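Local coordinates for protein adhesin A (Fusobacterium nucleatum, PDB 3ETZ) that is an adhesin that probably mediates attachment of the bacterium to host cells and oligomerises through a leucine chain motif, at residues 27-30 against 31-34; 99-102 against 103-107. The protein carries 1 engineered substitution. All coordinates share one frame; numbering follows the deposited sequence.

Contact 1 of 2, residues 27-30 against 31-34; sequences ARFN and EERA
Arg28 and Glu32, one helical turn apart, form a salt bridge between NH1 of the arginine and OE2 of the glutamate at 3.1 Å. As a hydrogen bond it is weak: the N-H...O angle is 127°, and the guanidinium and carboxylate planes stand 79° apart, far from a coplanar two-pronged pairing. Glu32 instead lays its CG over one face of the guanidinium. Bends at chi2 and chi3 turn the arginine toward Glu32, so that its CD also lies 3.2 Å from Glu32 OE2. Glu31 CG approaches NH2 of Arg28 obliquely, at 4.0 Å; Glu31 OE2 makes a weak hydrogen bond to Gln35 farther along the helix. Behind the side chains the main chain is satisfied in regular alpha-helical fashion. The N-H groups of Glu31, Glu32, Arg33 and Ala34 are taken up by the carbonyls of Ala27, Arg28, Phe29 and Asn30, the first at 2.9 Å from Glu31 N to Ala27 O. The turn belongs to helix 5-63, the longer arm of the antiparallel helix-loop-helix hairpin of FadA, and its Phe29, Glu32 and Arg33 side chains touch helix 70-108. Phe29 has CG anti to the backbone N, which carries the ring along the helix to Arg33. There CE2 sits over one face of the guanidinium, 3.5 Å from Arg33 NH2, while NH2 itself lies at the ring edge, near the ring plane. With the two planes 77° apart, the rim of the ring, at CE2, points at the flat face of the guanidinium, and the cation does not lie over the ring. Asn30 ND2 also lies at the edge of the Phe29 ring, in its plane.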
loop_
_atom_site.group_PDB
_atom_site.type_symbol
_atom_site.label_atom_id
_atom_site.label_comp_id
_atom_site.label_asym_id
_atom_site.label_seq_id
_atom_site.Cartn_x
_atom_site.Cartn_y
_atom_site.Cartn_z
ATOM N N ALA A 27 -7.166 -0.572 19.232
ATOM C CA ALA A 27 -6.705 0.647 18.583
ATOM C C ALA A 27 -5.714 0.313 17.451
ATOM O O ALA A 27 -5.720 0.963 16.388
ATOM C CB ALA A 27 -6.046 1.581 19.635
ATOM N N ARG A 28 -4.873 -0.697 17.685
ATOM C CA ARG A 28 -3.881 -1.167 16.713
ATOM C C ARG A 28 -4.625 -1.697 15.476
ATOM O O ARG A 28 -4.271 -1.403 14.327
ATOM C CB ARG A 28 -3.067 -2.314 17.317
ATOM C CG ARG A 28 -1.580 -2.372 16.971
ATOM C CD ARG A 28 -1.260 -2.693 15.537
ATOM N NE ARG A 28 -0.739 -1.507 14.886
ATOM C CZ ARG A 28 0.017 -1.490 13.788
ATOM N NH1 ARG A 28 0.377 -2.612 13.178
ATOM N NH2 ARG A 28 0.393 -0.322 13.285
ATOM N N PHE A 29 -5.653 -2.497 15.719
ATOM C CA PHE A 29 -6.426 -3.024 14.608
ATOM C C PHE A 29 -7.069 -1.883 13.804
ATOM O O PHE A 29 -7.052 -1.899 12.566
ATOM C CB PHE A 29 -7.522 -3.975 15.104
ATOM C CG PHE A 29 -8.422 -4.472 14.000
ATOM C CD1 PHE A 29 -8.091 -5.603 13.272
ATOM C CD2 PHE A 29 -9.591 -3.790 13.684
ATOM C CE1 PHE A 29 -8.922 -6.056 12.228
ATOM C CE2 PHE A 29 -10.426 -4.231 12.648
ATOM C CZ PHE A 29 -10.080 -5.374 11.923
ATOM N N ASN A 30 -7.629 -0.892 14.495
ATOM C CA ASN A 30 -8.264 0.221 13.807
ATOM C C ASN A 30 -7.238 0.997 12.980
ATOM O O ASN A 30 -7.548 1.512 11.911
ATOM C CB ASN A 30 -8.940 1.184 14.814
ATOM C CG ASN A 30 -10.157 0.575 15.492
ATOM O OD1 ASN A 30 -10.626 1.068 16.527
ATOM N ND2 ASN A 30 -10.668 -0.494 14.920
ATOM N N GLU A 31 -6.024 1.125 13.504
ATOM C CA GLU A 31 -4.968 1.846 12.797
ATOM C C GLU A 31 -4.580 1.078 11.517
ATOM O O GLU A 31 -4.376 1.680 10.459
ATOM C CB GLU A 31 -3.752 2.029 13.733
ATOM C CG GLU A 31 -2.429 2.464 13.082
ATOM C CD GLU A 31 -2.474 3.852 12.446
ATOM O OE1 GLU A 31 -3.198 4.737 12.965
ATOM O OE2 GLU A 31 -1.752 4.063 11.435
ATOM N N GLU A 32 -4.498 -0.240 11.611
ATOM C CA GLU A 32 -4.149 -1.071 10.447
ATOM C C GLU A 32 -5.232 -0.953 9.369
ATOM O O GLU A 32 -4.944 -0.980 8.155
ATOM C CB GLU A 32 -3.998 -2.533 10.851
ATOM C CG GLU A 32 -2.842 -2.801 11.808
ATOM C CD GLU A 32 -2.953 -4.173 12.493
ATOM O OE1 GLU A 32 -4.040 -4.802 12.428
ATOM O OE2 GLU A 32 -1.961 -4.615 13.117
ATOM N N ARG A 33 -6.473 -0.785 9.826
ATOM C CA ARG A 33 -7.601 -0.659 8.913
ATOM C C ARG A 33 -7.524 0.664 8.182
ATOM O O ARG A 33 -7.747 0.721 6.968
ATOM C CB ARG A 33 -8.935 -0.758 9.676
ATOM C CG ARG A 33 -10.160 -0.346 8.851
ATOM C CD ARG A 33 -11.461 -0.566 9.638
ATOM N NE ARG A 33 -11.821 -1.983 9.668
ATOM C CZ ARG A 33 -12.782 -2.512 10.425
ATOM N NH1 ARG A 33 -13.505 -1.750 11.243
ATOM N NH2 ARG A 33 -13.026 -3.814 10.357
ATOM N N ALA A 34 -7.216 1.734 8.917
ATOM C CA ALA A 34 -7.112 3.037 8.304
ATOM C C ALA A 34 -5.947 3.054 7.307
ATOM O O ALA A 34 -5.999 3.770 6.293
ATOM C CB ALA A 34 -6.930 4.107 9.373
#

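Contact 2 of 2, residues 99-102 against 103-107; sequences SDFE and KIQAL
The Phe101 ring carries Gln105 CB over one face, and Arg33 CB of helix 5-63 lies on the opposite side of the ring plane. The glutamine amide comes close at the rim, Phe101 CE2 being 3.3 Å from Gln105 NE2. Ring and amide planes are inclined by 49°, so the two groups are not stacked. Ile104 approaches the ring obliquely on the Gln105 side, its CG2 methyl 4.1 Å from Phe101 CD1. Phe101 is buried, with Phe29, Arg33 and Ala36 of helix 5-63 against it. Phe101 CG lies anti to the backbone N (chi1 180°), swinging the ring along the helix toward Gln105, whose extended chain brings its amide to the CE2 rim. The main chain below is alpha-helical. The N-H of Ile104 points almost straight at Asp100 O, at 178°, whereas Gln105 N reaches Phe101 O from above the carbonyl plane. Ala106 N gives only a weak bond to Glu102 O and also hydrogen-bonds to Lys103 O at 2.8 Å, an acceptor shared with Leu107 N; the backbone bonding is thus less regular near the end of helix 70-108. Glu102 turns its carboxylate to Arg40 of helix 5-63 in a salt bridge. The hairpin interface is therefore mixed: Phe101 and Ile104 meet the side chains of Arg33 and Glu32 as well as the Phe29 ring, with the Glu102-Arg40 charged pair beside them.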
loop_
_atom_site.group_PDB
_atom_site.type_symbol
_atom_site.label_atom_id
_atom_site.label_comp_id
_atom_site.label_asym_id
_atom_site.label_seq_id
_atom_site.Cartn_x
_atom_site.Cartn_y
_atom_site.Cartn_z
ATOM N N SER A 99 -3.540 -6.653 1.331
ATOM C CA SER A 99 -3.516 -8.105 1.452
ATOM C C SER A 99 -3.251 -8.541 2.909
ATOM O O SER A 99 -3.945 -9.405 3.457
ATOM C CB SER A 99 -2.429 -8.655 0.539
ATOM O OG SER A 99 -2.279 -10.040 0.734
ATOM N N ASP A 100 -2.238 -7.959 3.529
ATOM C CA ASP A 100 -1.956 -8.307 4.904
ATOM C C ASP A 100 -3.145 -7.999 5.808
ATOM O O ASP A 100 -3.460 -8.788 6.691
ATOM C CB ASP A 100 -0.716 -7.574 5.396
ATOM C CG ASP A 100 0.538 -8.069 4.721
ATOM O OD1 ASP A 100 0.507 -9.203 4.182
ATOM O OD2 ASP A 100 1.554 -7.340 4.737
ATOM N N PHE A 101 -3.824 -6.874 5.591
ATOM C CA PHE A 101 -4.956 -6.551 6.454
ATOM C C PHE A 101 -6.152 -7.488 6.247
ATOM O O PHE A 101 -6.897 -7.760 7.202
ATOM C CB PHE A 101 -5.428 -5.113 6.264
ATOM C CG PHE A 101 -6.594 -4.757 7.144
ATOM C CD1 PHE A 101 -6.420 -4.579 8.514
ATOM C CD2 PHE A 101 -7.885 -4.692 6.619
ATOM C CE1 PHE A 101 -7.516 -4.343 9.356
ATOM C CE2 PHE A 101 -8.986 -4.459 7.450
ATOM C CZ PHE A 101 -8.796 -4.285 8.828
ATOM N N GLU A 102 -6.364 -7.960 5.015
ATOM C CA GLU A 102 -7.483 -8.869 4.773
ATOM C C GLU A 102 -7.176 -10.187 5.471
ATOM O O GLU A 102 -8.042 -10.751 6.133
ATOM C CB GLU A 102 -7.715 -9.090 3.269
ATOM C CG GLU A 102 -8.165 -7.829 2.539
ATOM C CD GLU A 102 -8.431 -8.044 1.050
ATOM O OE1 GLU A 102 -7.740 -8.882 0.425
ATOM O OE2 GLU A 102 -9.320 -7.352 0.502
ATOM N N LYS A 103 -5.939 -10.664 5.351
ATOM C CA LYS A 103 -5.556 -11.912 6.003
ATOM C C LYS A 103 -5.750 -11.817 7.525
ATOM O O LYS A 103 -6.469 -12.633 8.107
ATOM C CB LYS A 103 -4.094 -12.275 5.689
ATOM C CG LYS A 103 -3.842 -12.693 4.233
ATOM C CD LYS A 103 -2.395 -13.158 4.009
ATOM C CE LYS A 103 -2.099 -14.451 4.785
ATOM N NZ LYS A 103 -0.676 -14.920 4.670
ATOM N N ILE A 104 -5.129 -10.824 8.171
ATOM C CA ILE A 104 -5.270 -10.698 9.618
ATOM C C ILE A 104 -6.746 -10.557 9.998
ATOM O O ILE A 104 -7.177 -11.059 11.033
ATOM C CB ILE A 104 -4.432 -9.498 10.195
ATOM C CG1 ILE A 104 -4.399 -9.572 11.725
ATOM C CG2 ILE A 104 -5.045 -8.173 9.804
ATOM C CD1 ILE A 104 -3.439 -8.573 12.398
ATOM N N GLN A 105 -7.519 -9.899 9.144
ATOM C CA GLN A 105 -8.948 -9.696 9.371
ATOM C C GLN A 105 -9.684 -11.039 9.316
ATOM O O GLN A 105 -10.746 -11.209 9.921
ATOM C CB GLN A 105 -9.502 -8.764 8.302
ATOM C CG GLN A 105 -10.909 -8.272 8.527
ATOM C CD GLN A 105 -11.303 -7.218 7.511
ATOM O OE1 GLN A 105 -12.268 -6.487 7.699
ATOM N NE2 GLN A 105 -10.551 -7.138 6.420
ATOM N N ALA A 106 -9.112 -11.988 8.582
ATOM C CA ALA A 106 -9.700 -13.314 8.460
ATOM C C ALA A 106 -9.350 -14.131 9.699
ATOM O O ALA A 106 -10.225 -14.737 10.317
ATOM C CB ALA A 106 -9.176 -14.009 7.209
ATOM N N LEU A 107 -8.065 -14.142 10.049
ATOM C CA LEU A 107 -7.574 -14.876 11.218
ATOM C C LEU A 107 -8.382 -14.537 12.475
ATOM O O LEU A 107 -8.854 -15.430 13.182
ATOM C CB LEU A 107 -6.098 -14.560 11.464
ATOM C CG LEU A 107 -5.083 -14.926 10.381
ATOM C CD1 LEU A 107 -3.701 -14.445 10.819
ATOM C CD2 LEU A 107 -5.074 -16.431 10.145
#

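How the contacts relate
Contact 1 comes first along the chain, on helix 5-63, and contact 2 follows on helix 70-108, the next helix. Their centres lie about 12 Å apart and on the same side of the chain's centre, each about 14 Å from it. Because the hairpin folds back on itself, turns distant in sequence become neighbours: Phe29 CZ and Phe101 CZ are 3.5 Å apart, and Arg33 CB packs 3.6 Å from Phe101 CZ. Each contact is local to its own helix, and together they pair the final turns of the shorter arm with the middle of the longer one, whose N-terminal part continues beyond.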